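Local coordinates for uncharacterized protein YPL067C (Saccharomyces cerevisiae, PDB 5KCI) that is of unknown function, is cytoplasmic, probably resembles histidine triad proteins and binds a sulfate ion at a histidine-lined site, at residues V102-W108 against F165-L171; M130-L134 against H148-F152; L113-S117 against W151-Y155; Y87-A91 against L191-P197. One frame throughout, in Å; residues are numbered along the deposited sequence.

Contact 1. Residues V102-W108 against F165-L171. With SO4 (sulfate ion), chain D.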
loop_
_atom_site.group_PDB
_atom_site.type_symbol
_atom_site.label_atom_id
_atom_site.label_comp_id
_atom_site.label_asym_id
_atom_site.label_seq_id
_atom_site.Cartn_x
_atom_site.Cartn_y
_atom_site.Cartn_z
ATOM N N VAL A 102 -3.511 0.956 -13.934
ATOM C CA VAL A 102 -2.871 0.583 -12.672
ATOM C C VAL A 102 -3.175 1.635 -11.616
ATOM O O VAL A 102 -2.840 2.816 -11.770
ATOM C CB VAL A 102 -1.362 0.405 -12.854
ATOM C CG1 VAL A 102 -0.715 0.067 -11.491
ATOM C CG2 VAL A 102 -1.084 -0.708 -13.856
ATOM N N VAL A 103 -3.758 1.188 -10.508
ATOM C CA VAL A 103 -4.191 2.037 -9.417
ATOM C C VAL A 103 -3.197 1.822 -8.292
ATOM O O VAL A 103 -2.887 0.675 -7.963
ATOM C CB VAL A 103 -5.612 1.668 -8.978
ATOM C CG1 VAL A 103 -6.032 2.429 -7.780
ATOM C CG2 VAL A 103 -6.595 1.943 -10.138
ATOM N N HIS A 104 -2.696 2.911 -7.725
ATOM C CA HIS A 104 -1.634 2.844 -6.714
ATOM C C HIS A 104 -2.249 3.178 -5.363
ATOM O O HIS A 104 -2.583 4.342 -5.097
ATOM C CB HIS A 104 -0.541 3.837 -7.089
ATOM C CG HIS A 104 0.670 3.761 -6.237
ATOM N ND1 HIS A 104 1.851 4.363 -6.599
ATOM C CD2 HIS A 104 0.897 3.159 -5.045
ATOM C CE1 HIS A 104 2.756 4.159 -5.657
ATOM N NE2 HIS A 104 2.201 3.436 -4.697
ATOM N N LEU A 105 -2.410 2.173 -4.519
ATOM C CA LEU A 105 -2.948 2.357 -3.176
ATOM C C LEU A 105 -1.833 2.195 -2.161
ATOM O O LEU A 105 -0.776 1.660 -2.471
ATOM C CB LEU A 105 -4.058 1.349 -2.857
ATOM C CG LEU A 105 -5.195 1.233 -3.867
ATOM C CD1 LEU A 105 -6.200 0.183 -3.402
ATOM C CD2 LEU A 105 -5.882 2.584 -4.051
ATOM N N VAL A 106 -2.101 2.665 -0.943
ATOM C CA VAL A 106 -1.195 2.521 0.192
ATOM C C VAL A 106 -1.984 1.882 1.312
ATOM O O VAL A 106 -3.074 2.348 1.651
ATOM C CB VAL A 106 -0.600 3.861 0.650
ATOM C CG1 VAL A 106 0.384 3.622 1.849
ATOM C CG2 VAL A 106 0.108 4.546 -0.503
ATOM N N LEU A 107 -1.436 0.818 1.870
ATOM C CA LEU A 107 -1.987 0.096 2.996
ATOM C C LEU A 107 -1.115 0.327 4.226
ATOM O O LEU A 107 -0.010 -0.205 4.311
ATOM C CB LEU A 107 -2.030 -1.398 2.680
ATOM C CG LEU A 107 -2.391 -2.352 3.806
ATOM C CD1 LEU A 107 -3.808 -2.102 4.302
ATOM C CD2 LEU A 107 -2.245 -3.807 3.291
ATOM N N TRP A 108 -1.653 1.065 5.177
ATOM C CA TRP A 108 -1.009 1.375 6.450
ATOM C C TRP A 108 -1.397 0.327 7.486
ATOM O O TRP A 108 -2.556 -0.105 7.554
ATOM C CB TRP A 108 -1.435 2.764 6.927
ATOM C CG TRP A 108 -1.055 3.844 6.005
ATOM C CD1 TRP A 108 -1.807 4.354 4.977
ATOM C CD2 TRP A 108 0.184 4.537 5.988
ATOM N NE1 TRP A 108 -1.100 5.357 4.336
ATOM C CE2 TRP A 108 0.122 5.488 4.948
ATOM C CE3 TRP A 108 1.345 4.468 6.776
ATOM C CZ2 TRP A 108 1.190 6.343 4.664
ATOM C CZ3 TRP A 108 2.391 5.315 6.490
ATOM C CH2 TRP A 108 2.319 6.230 5.447
ATOM N N PHE A 165 4.292 1.135 9.401
ATOM C CA PHE A 165 4.347 0.229 8.264
ATOM C C PHE A 165 3.365 0.660 7.181
ATOM O O PHE A 165 2.199 0.954 7.460
ATOM C CB PHE A 165 4.025 -1.190 8.699
ATOM C CG PHE A 165 4.022 -2.173 7.556
ATOM C CD1 PHE A 165 5.175 -2.870 7.221
ATOM C CD2 PHE A 165 2.887 -2.370 6.807
ATOM C CE1 PHE A 165 5.172 -3.759 6.145
ATOM C CE2 PHE A 165 2.893 -3.263 5.736
ATOM C CZ PHE A 165 4.048 -3.961 5.428
ATOM N N HIS A 166 3.840 0.707 5.945
ATOM C CA HIS A 166 2.939 0.872 4.817
ATOM C C HIS A 166 3.460 0.089 3.628
ATOM O O HIS A 166 4.674 0.033 3.385
ATOM C CB HIS A 166 2.746 2.333 4.415
ATOM C CG HIS A 166 4.019 3.104 4.256
ATOM N ND1 HIS A 166 4.832 3.423 5.321
ATOM C CD2 HIS A 166 4.597 3.660 3.163
ATOM C CE1 HIS A 166 5.877 4.108 4.888
ATOM N NE2 HIS A 166 5.753 4.269 3.580
ATOM N N ALA A 167 2.512 -0.541 2.934
ATOM C CA ALA A 167 2.757 -1.298 1.726
ATOM C C ALA A 167 2.094 -0.584 0.562
ATOM O O ALA A 167 1.014 -0.006 0.700
ATOM C CB ALA A 167 2.208 -2.735 1.828
ATOM N N HIS A 168 2.758 -0.616 -0.571
ATOM C CA HIS A 168 2.189 -0.152 -1.824
ATOM C C HIS A 168 1.421 -1.313 -2.448
ATOM O O HIS A 168 1.980 -2.391 -2.654
ATOM C CB HIS A 168 3.292 0.379 -2.729
ATOM C CG HIS A 168 4.008 1.549 -2.144
ATOM N ND1 HIS A 168 3.621 2.842 -2.393
ATOM C CD2 HIS A 168 5.030 1.624 -1.250
ATOM C CE1 HIS A 168 4.398 3.675 -1.718
ATOM N NE2 HIS A 168 5.263 2.961 -1.020
ATOM N N VAL A 169 0.128 -1.112 -2.675
ATOM C CA VAL A 169 -0.758 -2.145 -3.198
ATOM C C VAL A 169 -1.235 -1.642 -4.539
ATOM O O VAL A 169 -1.875 -0.588 -4.601
ATOM C CB VAL A 169 -1.955 -2.411 -2.281
ATOM C CG1 VAL A 169 -2.907 -3.392 -2.889
ATOM C CG2 VAL A 169 -1.509 -2.919 -0.896
ATOM N N LEU A 170 -0.904 -2.369 -5.592
ATOM C CA LEU A 170 -1.216 -2.009 -6.963
ATOM C C LEU A 170 -2.316 -2.917 -7.468
ATOM O O LEU A 170 -2.232 -4.136 -7.311
ATOM C CB LEU A 170 0.009 -2.169 -7.870
ATOM C CG LEU A 170 1.282 -1.460 -7.386
ATOM C CD1 LEU A 170 2.364 -1.601 -8.443
ATOM C CD2 LEU A 170 1.055 -0.012 -7.095
ATOM N N LEU A 171 -3.310 -2.306 -8.135
ATOM C CA LEU A 171 -4.432 -3.035 -8.700
ATOM C C LEU A 171 -4.475 -2.709 -10.176
ATOM O O LEU A 171 -4.459 -1.529 -10.528
ATOM C CB LEU A 171 -5.755 -2.607 -8.071
ATOM C CG LEU A 171 -5.870 -2.690 -6.554
ATOM C CD1 LEU A 171 -7.264 -2.304 -6.130
ATOM C CD2 LEU A 171 -5.496 -4.071 -6.081
HETATM S S SO4 D . 7.280 5.382 0.841
HETATM O O1 SO4 D . 7.339 5.987 2.192
HETATM O O2 SO4 D . 7.104 3.942 0.854
HETATM O O3 SO4 D . 6.146 5.964 0.091
HETATM O O4 SO4 D . 8.514 5.686 0.126
#

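Contact 2. Residues M130-L134 against H148-F152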
loop_
_atom_site.group_PDB
_atom_site.type_symbol
_atom_site.label_atom_id
_atom_site.label_comp_id
_atom_site.label_asym_id
_atom_site.label_seq_id
_atom_site.Cartn_x
_atom_site.Cartn_y
_atom_site.Cartn_z
ATOM N N MET A 130 1.043 -10.881 4.652
ATOM C CA MET A 130 0.520 -9.877 3.726
ATOM C C MET A 130 -0.240 -10.540 2.586
ATOM O O MET A 130 -1.342 -10.103 2.197
ATOM C CB MET A 130 1.668 -9.032 3.171
ATOM C CG MET A 130 1.210 -7.984 2.167
ATOM S SD MET A 130 0.051 -6.781 2.860
ATOM C CE MET A 130 1.206 -5.982 3.932
ATOM N N ASN A 131 0.351 -11.581 2.014
ATOM C CA ASN A 131 -0.302 -12.282 0.911
ATOM C C ASN A 131 -1.663 -12.829 1.321
ATOM O O ASN A 131 -2.654 -12.672 0.586
ATOM C CB ASN A 131 0.624 -13.384 0.386
ATOM C CG ASN A 131 1.716 -12.836 -0.509
ATOM O OD1 ASN A 131 1.524 -11.841 -1.211
ATOM N ND2 ASN A 131 2.848 -13.512 -0.530
ATOM N N ALA A 132 -1.742 -13.473 2.487
ATOM C CA ALA A 132 -3.011 -14.015 2.957
ATOM C C ALA A 132 -4.047 -12.918 3.129
ATOM O O ALA A 132 -5.235 -13.100 2.782
ATOM C CB ALA A 132 -2.803 -14.756 4.272
ATOM N N PHE A 133 -3.615 -11.769 3.635
ATOM C CA PHE A 133 -4.521 -10.654 3.848
ATOM C C PHE A 133 -5.126 -10.199 2.535
ATOM O O PHE A 133 -6.346 -10.029 2.429
ATOM C CB PHE A 133 -3.795 -9.485 4.487
ATOM C CG PHE A 133 -4.664 -8.281 4.711
ATOM C CD1 PHE A 133 -5.786 -8.353 5.514
ATOM C CD2 PHE A 133 -4.357 -7.070 4.105
ATOM C CE1 PHE A 133 -6.593 -7.222 5.725
ATOM C CE2 PHE A 133 -5.135 -5.948 4.323
ATOM C CZ PHE A 133 -6.251 -6.023 5.146
ATOM N N LEU A 134 -4.273 -9.932 1.539
ATOM C CA LEU A 134 -4.815 -9.474 0.256
ATOM C C LEU A 134 -5.628 -10.569 -0.430
ATOM O O LEU A 134 -6.658 -10.281 -1.047
ATOM C CB LEU A 134 -3.685 -8.990 -0.636
ATOM C CG LEU A 134 -2.889 -7.815 -0.088
ATOM C CD1 LEU A 134 -1.729 -7.537 -0.985
ATOM C CD2 LEU A 134 -3.803 -6.571 0.051
ATOM N N HIS A 148 -3.705 -9.608 -11.057
ATOM C CA HIS A 148 -3.699 -8.166 -11.238
ATOM C C HIS A 148 -3.685 -7.431 -9.906
ATOM O O HIS A 148 -4.126 -6.283 -9.804
ATOM C CB HIS A 148 -4.901 -7.756 -12.089
ATOM C CG HIS A 148 -4.712 -8.088 -13.528
ATOM N ND1 HIS A 148 -5.707 -7.940 -14.481
ATOM C CD2 HIS A 148 -3.624 -8.551 -14.184
ATOM C CE1 HIS A 148 -5.230 -8.306 -15.659
ATOM N NE2 HIS A 148 -3.970 -8.679 -15.508
ATOM N N VAL A 149 -3.149 -8.095 -8.887
ATOM C CA VAL A 149 -2.830 -7.461 -7.620
ATOM C C VAL A 149 -1.346 -7.674 -7.363
ATOM O O VAL A 149 -0.859 -8.808 -7.447
ATOM C CB VAL A 149 -3.640 -8.058 -6.457
ATOM C CG1 VAL A 149 -3.320 -7.293 -5.140
ATOM C CG2 VAL A 149 -5.123 -8.016 -6.747
ATOM N N ALA A 150 -0.639 -6.603 -7.009
ATOM C CA ALA A 150 0.754 -6.738 -6.607
ATOM C C ALA A 150 1.007 -5.816 -5.433
ATOM O O ALA A 150 0.249 -4.882 -5.185
ATOM C CB ALA A 150 1.723 -6.384 -7.748
ATOM N N TRP A 151 2.112 -6.055 -4.734
ATOM C CA TRP A 151 2.411 -5.193 -3.604
ATOM C C TRP A 151 3.909 -5.192 -3.357
ATOM O O TRP A 151 4.622 -6.126 -3.736
ATOM C CB TRP A 151 1.656 -5.620 -2.330
ATOM C CG TRP A 151 2.068 -6.936 -1.749
ATOM C CD1 TRP A 151 1.549 -8.171 -2.047
ATOM C CD2 TRP A 151 3.079 -7.163 -0.739
ATOM N NE1 TRP A 151 2.180 -9.141 -1.300
ATOM C CE2 TRP A 151 3.115 -8.550 -0.492
ATOM C CE3 TRP A 151 3.950 -6.327 -0.042
ATOM C CZ2 TRP A 151 3.994 -9.135 0.444
ATOM C CZ3 TRP A 151 4.836 -6.914 0.897
ATOM C CH2 TRP A 151 4.841 -8.298 1.122
ATOM N N PHE A 152 4.372 -4.102 -2.738
ATOM C CA PHE A 152 5.756 -4.020 -2.318
ATOM C C PHE A 152 5.858 -3.066 -1.149
ATOM O O PHE A 152 5.019 -2.188 -0.951
ATOM C CB PHE A 152 6.696 -3.535 -3.419
ATOM C CG PHE A 152 6.341 -2.181 -3.975
ATOM C CD1 PHE A 152 5.359 -2.034 -4.964
ATOM C CD2 PHE A 152 7.018 -1.055 -3.558
ATOM C CE1 PHE A 152 5.053 -0.791 -5.457
ATOM C CE2 PHE A 152 6.712 0.199 -4.050
ATOM C CZ PHE A 152 5.741 0.342 -5.006
#

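Contact 3. Residues L113-S117 against W151-Y155. With SO4 (sulfate ion), chain D.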
loop_
_atom_site.group_PDB
_atom_site.type_symbol
_atom_site.label_atom_id
_atom_site.label_comp_id
_atom_site.label_asym_id
_atom_site.label_seq_id
_atom_site.Cartn_x
_atom_site.Cartn_y
_atom_site.Cartn_z
ATOM N N LEU A 113 5.036 -5.456 9.751
ATOM C CA LEU A 113 5.325 -6.742 9.140
ATOM C C LEU A 113 6.753 -6.704 8.606
ATOM O O LEU A 113 7.044 -5.912 7.688
ATOM C CB LEU A 113 4.336 -7.055 8.014
ATOM C CG LEU A 113 2.884 -7.160 8.482
ATOM C CD1 LEU A 113 2.159 -5.861 8.205
ATOM C CD2 LEU A 113 2.179 -8.346 7.828
ATOM N N PRO A 114 7.742 -7.568 9.177
ATOM C CA PRO A 114 9.183 -7.461 8.827
ATOM C C PRO A 114 9.530 -8.078 7.475
ATOM O O PRO A 114 10.353 -9.000 7.357
ATOM C CB PRO A 114 9.856 -8.212 9.986
ATOM C CG PRO A 114 8.798 -8.509 11.017
ATOM C CD PRO A 114 7.496 -8.483 10.307
ATOM N N VAL A 115 8.937 -7.540 6.409
ATOM C CA VAL A 115 9.010 -8.196 5.107
ATOM C C VAL A 115 10.379 -8.143 4.437
ATOM O O VAL A 115 10.570 -8.803 3.403
ATOM C CB VAL A 115 7.954 -7.589 4.155
ATOM C CG1 VAL A 115 6.567 -7.792 4.724
ATOM C CG2 VAL A 115 8.220 -6.093 3.918
ATOM N N HIS A 116 11.323 -7.360 4.946
ATOM C CA HIS A 116 12.677 -7.270 4.429
ATOM C C HIS A 116 13.670 -7.605 5.540
ATOM O O HIS A 116 14.677 -6.914 5.700
ATOM C CB HIS A 116 12.972 -5.873 3.869
ATOM C CG HIS A 116 12.140 -5.483 2.676
ATOM N ND1 HIS A 116 12.131 -6.211 1.508
ATOM C CD2 HIS A 116 11.355 -4.403 2.446
ATOM C CE1 HIS A 116 11.332 -5.628 0.631
ATOM N NE2 HIS A 116 10.847 -4.531 1.178
ATOM N N SER A 117 13.375 -8.618 6.339
ATOM C CA SER A 117 14.265 -8.991 7.420
ATOM C C SER A 117 15.434 -9.804 6.867
ATOM O O SER A 117 15.285 -10.511 5.865
ATOM C CB SER A 117 13.520 -9.807 8.471
ATOM O OG SER A 117 14.421 -10.512 9.308
ATOM N N TRP A 151 2.112 -6.055 -4.734
ATOM C CA TRP A 151 2.411 -5.193 -3.604
ATOM C C TRP A 151 3.909 -5.192 -3.357
ATOM O O TRP A 151 4.622 -6.126 -3.736
ATOM C CB TRP A 151 1.656 -5.620 -2.330
ATOM C CG TRP A 151 2.068 -6.936 -1.749
ATOM C CD1 TRP A 151 1.549 -8.171 -2.047
ATOM C CD2 TRP A 151 3.079 -7.163 -0.739
ATOM N NE1 TRP A 151 2.180 -9.141 -1.300
ATOM C CE2 TRP A 151 3.115 -8.550 -0.492
ATOM C CE3 TRP A 151 3.950 -6.327 -0.042
ATOM C CZ2 TRP A 151 3.994 -9.135 0.444
ATOM C CZ3 TRP A 151 4.836 -6.914 0.897
ATOM C CH2 TRP A 151 4.841 -8.298 1.122
ATOM N N PHE A 152 4.372 -4.102 -2.738
ATOM C CA PHE A 152 5.756 -4.020 -2.318
ATOM C C PHE A 152 5.858 -3.066 -1.149
ATOM O O PHE A 152 5.019 -2.188 -0.951
ATOM C CB PHE A 152 6.696 -3.535 -3.419
ATOM C CG PHE A 152 6.341 -2.181 -3.975
ATOM C CD1 PHE A 152 5.359 -2.034 -4.964
ATOM C CD2 PHE A 152 7.018 -1.055 -3.558
ATOM C CE1 PHE A 152 5.053 -0.791 -5.457
ATOM C CE2 PHE A 152 6.712 0.199 -4.050
ATOM C CZ PHE A 152 5.741 0.342 -5.006
ATOM N N VAL A 153 6.942 -3.232 -0.403
ATOM C CA VAL A 153 7.264 -2.340 0.689
ATOM C C VAL A 153 8.623 -1.729 0.379
ATOM O O VAL A 153 9.602 -2.457 0.193
ATOM C CB VAL A 153 7.303 -3.088 2.032
ATOM C CG1 VAL A 153 7.806 -2.172 3.108
ATOM C CG2 VAL A 153 5.899 -3.599 2.363
ATOM N N ASN A 154 8.680 -0.409 0.336
ATOM C CA ASN A 154 9.929 0.268 0.039
ATOM C C ASN A 154 10.956 0.018 1.137
ATOM O O ASN A 154 10.633 -0.018 2.329
ATOM C CB ASN A 154 9.706 1.758 -0.122
ATOM C CG ASN A 154 9.325 2.141 -1.549
ATOM O OD1 ASN A 154 9.618 1.412 -2.489
ATOM N ND2 ASN A 154 8.750 3.305 -1.705
ATOM N N TYR A 155 12.187 -0.196 0.711
ATOM C CA TYR A 155 13.294 -0.439 1.638
ATOM C C TYR A 155 13.559 0.797 2.474
ATOM O O TYR A 155 13.161 1.911 2.120
ATOM C CB TYR A 155 14.569 -0.789 0.881
ATOM C CG TYR A 155 14.431 -1.953 -0.084
ATOM C CD1 TYR A 155 14.272 -3.227 0.377
ATOM C CD2 TYR A 155 14.507 -1.757 -1.471
ATOM C CE1 TYR A 155 14.170 -4.312 -0.464
ATOM C CE2 TYR A 155 14.404 -2.840 -2.331
ATOM C CZ TYR A 155 14.232 -4.120 -1.823
ATOM O OH TYR A 155 14.128 -5.231 -2.626
HETATM S S SO4 D . 7.280 5.382 0.841
HETATM O O1 SO4 D . 7.339 5.987 2.192
HETATM O O2 SO4 D . 7.104 3.942 0.854
HETATM O O3 SO4 D . 6.146 5.964 0.091
HETATM O O4 SO4 D . 8.514 5.686 0.126
#

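Contact 4. Residues Y87-A91 against L191-P197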
loop_
_atom_site.group_PDB
_atom_site.type_symbol
_atom_site.label_atom_id
_atom_site.label_comp_id
_atom_site.label_asym_id
_atom_site.label_seq_id
_atom_site.Cartn_x
_atom_site.Cartn_y
_atom_site.Cartn_z
ATOM N N TYR A 87 -5.545 -1.219 10.567
ATOM C CA TYR A 87 -5.005 -0.891 9.260
ATOM C C TYR A 87 -5.908 0.116 8.564
ATOM O O TYR A 87 -7.038 0.373 8.980
ATOM C CB TYR A 87 -4.830 -2.166 8.406
ATOM C CG TYR A 87 -6.088 -2.969 8.233
ATOM C CD1 TYR A 87 -7.015 -2.679 7.230
ATOM C CD2 TYR A 87 -6.359 -4.026 9.081
ATOM C CE1 TYR A 87 -8.177 -3.445 7.088
ATOM C CE2 TYR A 87 -7.520 -4.783 8.950
ATOM C CZ TYR A 87 -8.426 -4.488 7.968
ATOM O OH TYR A 87 -9.578 -5.255 7.850
ATOM N N ALA A 88 -5.393 0.678 7.475
ATOM C CA ALA A 88 -6.159 1.628 6.681
ATOM C C ALA A 88 -5.610 1.629 5.263
ATOM O O ALA A 88 -4.397 1.567 5.062
ATOM C CB ALA A 88 -6.092 3.030 7.287
ATOM N N VAL A 89 -6.503 1.704 4.286
ATOM C CA VAL A 89 -6.120 1.763 2.878
ATOM C C VAL A 89 -6.494 3.141 2.342
ATOM O O VAL A 89 -7.599 3.642 2.590
ATOM C CB VAL A 89 -6.755 0.616 2.068
ATOM C CG1 VAL A 89 -8.243 0.663 2.136
ATOM C CG2 VAL A 89 -6.291 0.673 0.622
ATOM N N ARG A 90 -5.550 3.772 1.640
ATOM C CA ARG A 90 -5.731 5.088 1.050
ATOM C C ARG A 90 -5.250 5.068 -0.389
ATOM O O ARG A 90 -4.412 4.248 -0.758
ATOM C CB ARG A 90 -4.944 6.164 1.816
ATOM C CG ARG A 90 -5.365 6.353 3.255
ATOM C CD ARG A 90 -6.635 7.160 3.353
ATOM N NE ARG A 90 -7.038 7.448 4.729
ATOM C CZ ARG A 90 -7.711 6.612 5.512
ATOM N NH1 ARG A 90 -8.054 5.413 5.077
ATOM N NH2 ARG A 90 -8.032 6.974 6.747
ATOM N N ALA A 91 -5.823 5.935 -1.220
ATOM C CA ALA A 91 -5.236 6.179 -2.529
ATOM C C ALA A 91 -3.937 6.958 -2.362
ATOM O O ALA A 91 -3.853 7.863 -1.532
ATOM C CB ALA A 91 -6.219 6.950 -3.422
ATOM N N LEU A 191 -12.156 1.850 -1.122
ATOM C CA LEU A 191 -11.719 2.809 -0.118
ATOM C C LEU A 191 -12.827 3.139 0.876
ATOM O O LEU A 191 -12.545 3.422 2.047
ATOM C CB LEU A 191 -11.232 4.082 -0.804
ATOM C CG LEU A 191 -10.040 3.916 -1.749
ATOM C CD1 LEU A 191 -9.781 5.215 -2.493
ATOM C CD2 LEU A 191 -8.807 3.482 -0.971
ATOM N N SER A 192 -14.082 3.131 0.422
ATOM C CA SER A 192 -15.203 3.424 1.304
ATOM C C SER A 192 -15.441 2.279 2.273
ATOM O O SER A 192 -15.584 2.499 3.477
ATOM C CB SER A 192 -16.463 3.696 0.476
ATOM O OG SER A 192 -17.603 3.727 1.307
ATOM N N HIS A 193 -15.482 1.045 1.763
ATOM C CA HIS A 193 -15.687 -0.127 2.608
ATOM C C HIS A 193 -14.439 -0.499 3.407
ATOM O O HIS A 193 -14.559 -0.987 4.534
ATOM C CB HIS A 193 -16.107 -1.323 1.755
ATOM C CG HIS A 193 -17.442 -1.164 1.106
ATOM N ND1 HIS A 193 -18.586 -0.876 1.819
ATOM C CD2 HIS A 193 -17.821 -1.263 -0.190
ATOM C CE1 HIS A 193 -19.611 -0.800 0.989
ATOM N NE2 HIS A 193 -19.173 -1.031 -0.235
ATOM N N GLY A 194 -13.254 -0.297 2.839
ATOM C CA GLY A 194 -12.028 -0.799 3.420
ATOM C C GLY A 194 -11.836 -2.282 3.154
ATOM O O GLY A 194 -12.701 -2.980 2.630
ATOM N N PHE A 195 -10.674 -2.777 3.554
ATOM C CA PHE A 195 -10.447 -4.205 3.493
ATOM C C PHE A 195 -11.023 -4.891 4.731
ATOM O O PHE A 195 -11.155 -4.294 5.795
ATOM C CB PHE A 195 -8.961 -4.495 3.381
ATOM C CG PHE A 195 -8.362 -4.134 2.046
ATOM C CD1 PHE A 195 -9.096 -4.264 0.866
ATOM C CD2 PHE A 195 -7.058 -3.688 1.963
ATOM C CE1 PHE A 195 -8.518 -3.954 -0.362
ATOM C CE2 PHE A 195 -6.488 -3.371 0.748
ATOM C CZ PHE A 195 -7.211 -3.502 -0.415
ATOM N N GLU A 196 -11.349 -6.183 4.576
ATOM C CA GLU A 196 -11.886 -6.997 5.655
ATOM C C GLU A 196 -10.759 -7.652 6.454
ATOM O O GLU A 196 -9.739 -8.049 5.880
ATOM C CB GLU A 196 -12.794 -8.087 5.101
ATOM C CG GLU A 196 -14.002 -7.569 4.348
ATOM C CD GLU A 196 -14.939 -8.686 3.927
ATOM O OE1 GLU A 196 -14.546 -9.866 4.027
ATOM O OE2 GLU A 196 -16.071 -8.382 3.500
ATOM N N PRO A 197 -10.933 -7.785 7.764
ATOM C CA PRO A 197 -9.847 -8.313 8.601
ATOM C C PRO A 197 -9.670 -9.807 8.405
ATOM O O PRO A 197 -10.535 -10.508 7.875
ATOM C CB PRO A 197 -10.304 -7.995 10.032
ATOM C CG PRO A 197 -11.781 -7.917 9.944
ATOM C CD PRO A 197 -12.072 -7.326 8.571
#

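Contact 1. Residues V102-W108 against F165-L171
Val103 to Trp108 run antiparallel to His166 to Leu171 as the two central strands of the sheet, joined by backbone N-H to O bonds at the Val103-Leu171, Leu105-Val169 and Leu107-Ala167 pairs. On the face bearing these residues the packing is tight and apolar: Leu105 CD1 meets Leu171 CD1 at 3.8 Å, and Leu107 CB lies 3.9 Å from Val169 CG2. Helices 120-135 and 180-193 cover this side. The other face mixes three histidines with Val106, Leu170 and Trp108. His104 NE2 and His168 ND1 share a nearly straight hydrogen bond of 2.8 Å, rim to rim, with the ring planes turned 59° apart; Leu170 CD2 lies over a face of His104, and Tyr96 N is hydrogen-bonded to His104 ND1. At the looser, partly exposed end, His166 CB sits over the six-membered ring of Trp108, 3.6 Å from its centroid. His166 CG sits between the backbone N and the carbonyl carbon (chi1 49°), which sets the imidazole alongside the indole, and NE2 reaches sulfate O1 at 2.7 Å. His168 NE2 bonds sulfate O2 at 2.8 Å. The sulfate, probably from the crystallisation liquor, lies at the imidazole edges, and Asn154 ND2 and Ser160 N also grip it. The His-x-His pair on one strand, joined to a histidine of its neighbour and facing a tetrahedral anion, is consistent with a phosphate-binding site like that of histidine triad proteins.

Contact 2. Residues M130-L134 against H148-F152
Trp151 reaches from strand 149-152 to helix 120-135 and meets three of its residues. Met130 CG lies over the centre of the indole, 3.4 Å from the centroid of the six-membered ring, in a CH-pi contact. The thioether stands farther off above the same ring, SD 4.8 Å from its centroid, as a longer Met-aromatic contact. At the rim, Trp151 NE1 donates to Asn131 OD1 over 2.8 Å; the oxygen lies in the indole plane, but the N-H arrives 38° above the amide carbonyl plane. Leu134 CD1 closes on Trp151 CD1 at 3.5 Å and more loosely reaches Val149 CG1. A valine in place of Trp151 would remove the indole, and Asn131 OD1 would probably lose its mate while a gap opened beside Met130 CG. In the second shell, Phe81, Phe165 and Ala167 touch Met130, whose bend at chi3 (69°) turns CE to Phe165, and Leu143 and Leu144 of the next helix pack on Val149. The strand itself is held by Leu170 N and His168 N, which bond the carbonyl oxygens of Ala150 and Phe152. The axes pass 10.4 Å apart at 146°, the layered packing of an alpha-helix over the outermost strand of an antiparallel sheet.

Contact 3. Residues L113-S117 against W151-Y155
Trp151 touches the loop through the far end of its indole, where CH2 meets Val115 CG1 at 4.0 Å. Two residues on, Val153 CB packs against Val115 CG2 at 3.7 Å. In one of two conformers of His116, NE2 donates to Val153 O over 2.6 Å, with the oxygen close to the imidazole plane; the bond is doubtful to that extent. Asn154 leaves the backbone pointing away from the loop, and its ND2 bonds Tyr96 OH and sulfate O4 (3.0 Å) and O2 (3.1 Å). Tyr155 brings its ring back: in that conformer its CE1 lies over one His116 face, 3.3 Å from His116 CE1, with Val115 CG2 over the opposite face and the aromatic planes at 45°. A serine at Tyr155 would lack the phenol, which is likely to leave that face uncovered and Gly29 O without its bond from OH. The loop leads from strand 102-109 into helix 120-135, whose Arg127 touches His116, while Val153 backs onto Phe165 and Ala167 of strand 165-172.

Contact 4. Residues Y87-A91 against L191-P197
The C-terminal turn of helix 180-193 and the tail that follows it pack along the outermost strand 87-91, Leu191 meeting Ala91 and Val89, Phe195 meeting Val89 and Tyr87, and Pro197 meeting Tyr87. Leu191 spreads its two methyls at the strand end: CD1 touches Ala91 CB at 4.1 Å, and CD2 lies 4.1 Å from Val89 CG2 and close to the backbone of Ala91. Val89 CG2 also reaches Phe195 CE2. Between Leu191 and Phe195, the positive phi of Gly194 (78°) ends the helix and lets the chain run on beside the strand; this is an alpha-helix layered on an antiparallel sheet, with an extended tail beside the same edge strand. Tyr87 meets that tail with its hydroxyl. With CG set between the backbone N and carbonyl carbon (chi1 56°), its side chain crosses that of Phe195 at about a right angle and CE1 comes 3.9 Å from Phe195 CB. OH donates to Phe195 O over 2.8 Å, approaching from 56° out of the carbonyl plane, while Pro197 CD lies 3.3 Å from the same OH. Phe133 of helix 120-135 meets the Tyr87 ring edge-to-face, and Gln137 touches Phe195 and accepts a bond from Glu196 N.

Contact 1 forms the middle of a four-stranded antiparallel sheet ordered 87-91, 102-109, 165-172, 149-152, so contacts 4 and 2 bring its two outermost strands; their centres lie about 10 Å and 9 Å from that of contact 1. Backbone bonds Val106 N to Arg90 O and His168 N to Phe152 O, both 2.8 Å, tie in the flanks. Phe133 CZ lies 3.6 Å from Phe195 CB, joining contacts 2 and 4, while Trp151 serves contacts 2 and 3. The sulfate, probably from the crystallisation liquor, touches contacts 1 and 3 and may mark an anion pocket. A bound zinc ion lies elsewhere, about 4 Å from the Arg90 side chain and 9 Å from that of Trp108.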